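PDB 4FMI: VP1 from Merkel cell polyomavirus, which builds the icosahedral virus capsid from pentamers of itself and probably takes part in attachment to the host cell. Local coordinates for residues 219-224 with 261-266. Residues are numbered along the deposited sequence; the frame is centred on the assembly and turned at random.
Sequences GSQTPT and FLFKTS
The loop between strands 210-217 and 225-229 of the VP1 beta-sandwich folds over the end of strand 250-263, where the carbonyl of Ser-220 meets the rings of Phe-261 and Phe-263. No hydrogen bond joins residues 219-224 to 261-266; the contact illustrates how a backbone carbonyl can settle against aromatic edges. Ser-220 O lies 3.3 Å from Phe-263 CZ, at the ring edge and in its plane, so the oxygen faces the weakly positive rim of C-H groups. The Phe-261 ring also turns its edge to it, with Phe-261 CD2 3.5 Å from Ser-220 O. Both phenylalanines carry CG anti to the carbonyl carbon (chi1 -65° and -71°), and from alternate positions of one strand face they reach the same atom. The oxygen is buried with no hydrogen-bonding partner in the model, leaving these aromatic edges to offer probably modest electrostatic compensation. Gln-221 adds an aliphatic touch: its CG approaches Phe-263 CZ obliquely, at 3.7 Å, and the chain runs on extended, with the amide plane 67° from the ring. Met-269 of strand 269-287 touches both rings, while Val-118 of a second subunit packs on Ser-220 and His-119 of that subunit on Phe-263. The contact thus lies at a loop end of the jelly-roll beta-sandwich of polyomavirus coat proteins, where subunits of the pentamer meet.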
loop_
_atom_site.group_PDB
_atom_site.type_symbol
_atom_site.label_atom_id
_atom_site.label_comp_id
_atom_site.label_asym_id
_atom_site.label_seq_id
_atom_site.Cartn_x
_atom_site.Cartn_y
_atom_site.Cartn_z
ATOM N N GLY B 219 5.748 4.521 -14.316
ATOM C CA GLY B 219 6.786 5.298 -13.644
ATOM C C GLY B 219 8.140 4.749 -14.052
ATOM O O GLY B 219 8.239 3.598 -14.467
ATOM N N SER B 220 9.190 5.559 -13.930
ATOM C CA SER B 220 10.495 5.185 -14.493
ATOM C C SER B 220 11.431 4.413 -13.560
ATOM O O SER B 220 12.174 3.536 -14.020
ATOM C CB SER B 220 11.221 6.413 -15.057
ATOM O OG SER B 220 11.514 7.358 -14.043
ATOM N N GLN B 221 11.424 4.764 -12.276
ATOM C CA GLN B 221 12.291 4.125 -11.284
ATOM C C GLN B 221 11.463 3.595 -10.117
ATOM O O GLN B 221 11.963 3.446 -9.002
ATOM C CB GLN B 221 13.367 5.103 -10.779
ATOM C CG GLN B 221 14.514 5.319 -11.758
ATOM C CD GLN B 221 15.680 6.113 -11.175
ATOM O OE1 GLN B 221 16.037 5.970 -10.002
ATOM N NE2 GLN B 221 16.290 6.936 -12.005
ATOM N N THR B 222 10.191 3.318 -10.397
ATOM C CA THR B 222 9.250 2.826 -9.394
ATOM C C THR B 222 9.721 1.508 -8.810
ATOM O O THR B 222 10.124 0.611 -9.553
ATOM C CB THR B 222 7.848 2.654 -9.981
ATOM O OG1 THR B 222 7.500 3.842 -10.699
ATOM C CG2 THR B 222 6.827 2.417 -8.862
ATOM N N PRO B 223 9.705 1.397 -7.471
ATOM C CA PRO B 223 10.186 0.163 -6.886
ATOM C C PRO B 223 9.458 -1.048 -7.474
ATOM O O PRO B 223 8.221 -1.041 -7.609
ATOM C CB PRO B 223 9.846 0.336 -5.399
ATOM C CG PRO B 223 9.897 1.787 -5.186
ATOM C CD PRO B 223 9.318 2.376 -6.435
ATOM N N THR B 224 10.235 -2.059 -7.857
ATOM C CA THR B 224 9.676 -3.358 -8.132
ATOM C C THR B 224 9.447 -4.068 -6.787
ATOM O O THR B 224 10.397 -4.377 -6.048
ATOM C CB THR B 224 10.569 -4.189 -9.089
ATOM O OG1 THR B 224 10.682 -3.515 -10.355
ATOM C CG2 THR B 224 9.973 -5.588 -9.314
ATOM N N PHE B 261 13.348 -1.839 -15.712
ATOM C CA PHE B 261 14.381 -1.440 -16.670
ATOM C C PHE B 261 15.763 -1.849 -16.156
ATOM O O PHE B 261 16.048 -1.722 -14.963
ATOM C CB PHE B 261 14.386 0.086 -16.874
ATOM C CG PHE B 261 13.131 0.655 -17.519
ATOM C CD1 PHE B 261 12.876 0.471 -18.880
ATOM C CD2 PHE B 261 12.239 1.426 -16.773
ATOM C CE1 PHE B 261 11.724 1.020 -19.483
ATOM C CE2 PHE B 261 11.094 1.981 -17.363
ATOM C CZ PHE B 261 10.837 1.769 -18.717
ATOM N N LEU B 262 16.618 -2.336 -17.052
ATOM C CA LEU B 262 18.046 -2.331 -16.786
ATOM C C LEU B 262 18.562 -0.955 -17.224
ATOM O O LEU B 262 18.464 -0.605 -18.407
ATOM C CB LEU B 262 18.749 -3.445 -17.550
ATOM C CG LEU B 262 20.261 -3.578 -17.319
ATOM C CD1 LEU B 262 20.599 -4.017 -15.893
ATOM C CD2 LEU B 262 20.878 -4.520 -18.332
ATOM N N PHE B 263 19.072 -0.176 -16.267
ATOM C CA PHE B 263 19.619 1.158 -16.554
ATOM C C PHE B 263 21.092 1.056 -16.907
ATOM O O PHE B 263 21.921 0.676 -16.071
ATOM C CB PHE B 263 19.438 2.100 -15.364
ATOM C CG PHE B 263 18.004 2.529 -15.134
ATOM C CD1 PHE B 263 17.120 1.707 -14.439
ATOM C CD2 PHE B 263 17.551 3.756 -15.611
ATOM C CE1 PHE B 263 15.797 2.100 -14.230
ATOM C CE2 PHE B 263 16.230 4.160 -15.405
ATOM C CZ PHE B 263 15.351 3.328 -14.711
ATOM N N LYS B 264 21.417 1.403 -18.147
ATOM C CA LYS B 264 22.794 1.302 -18.638
ATOM C C LYS B 264 23.516 2.640 -18.484
ATOM O O LYS B 264 22.873 3.686 -18.449
ATOM C CB LYS B 264 22.801 0.819 -20.088
ATOM C CG LYS B 264 22.002 -0.463 -20.297
ATOM C CD LYS B 264 21.909 -0.833 -21.758
ATOM C CE LYS B 264 20.995 -2.027 -21.965
ATOM N NZ LYS B 264 21.115 -2.559 -23.361
ATOM N N THR B 265 24.847 2.577 -18.385
ATOM C CA THR B 265 25.716 3.730 -18.101
ATOM C C THR B 265 25.491 4.938 -19.018
ATOM O O THR B 265 25.509 6.080 -18.560
ATOM C CB THR B 265 27.222 3.326 -18.195
ATOM O OG1 THR B 265 27.451 2.132 -17.436
ATOM C CG2 THR B 265 28.135 4.447 -17.685
ATOM N N SER B 266 25.310 4.668 -20.309
ATOM C CA SER B 266 25.096 5.697 -21.319
ATOM C C SER B 266 23.762 6.425 -21.140
ATOM O O SER B 266 23.564 7.516 -21.678
ATOM C CB SER B 266 25.110 5.052 -22.698
ATOM O OG SER B 266 24.142 4.021 -22.745
#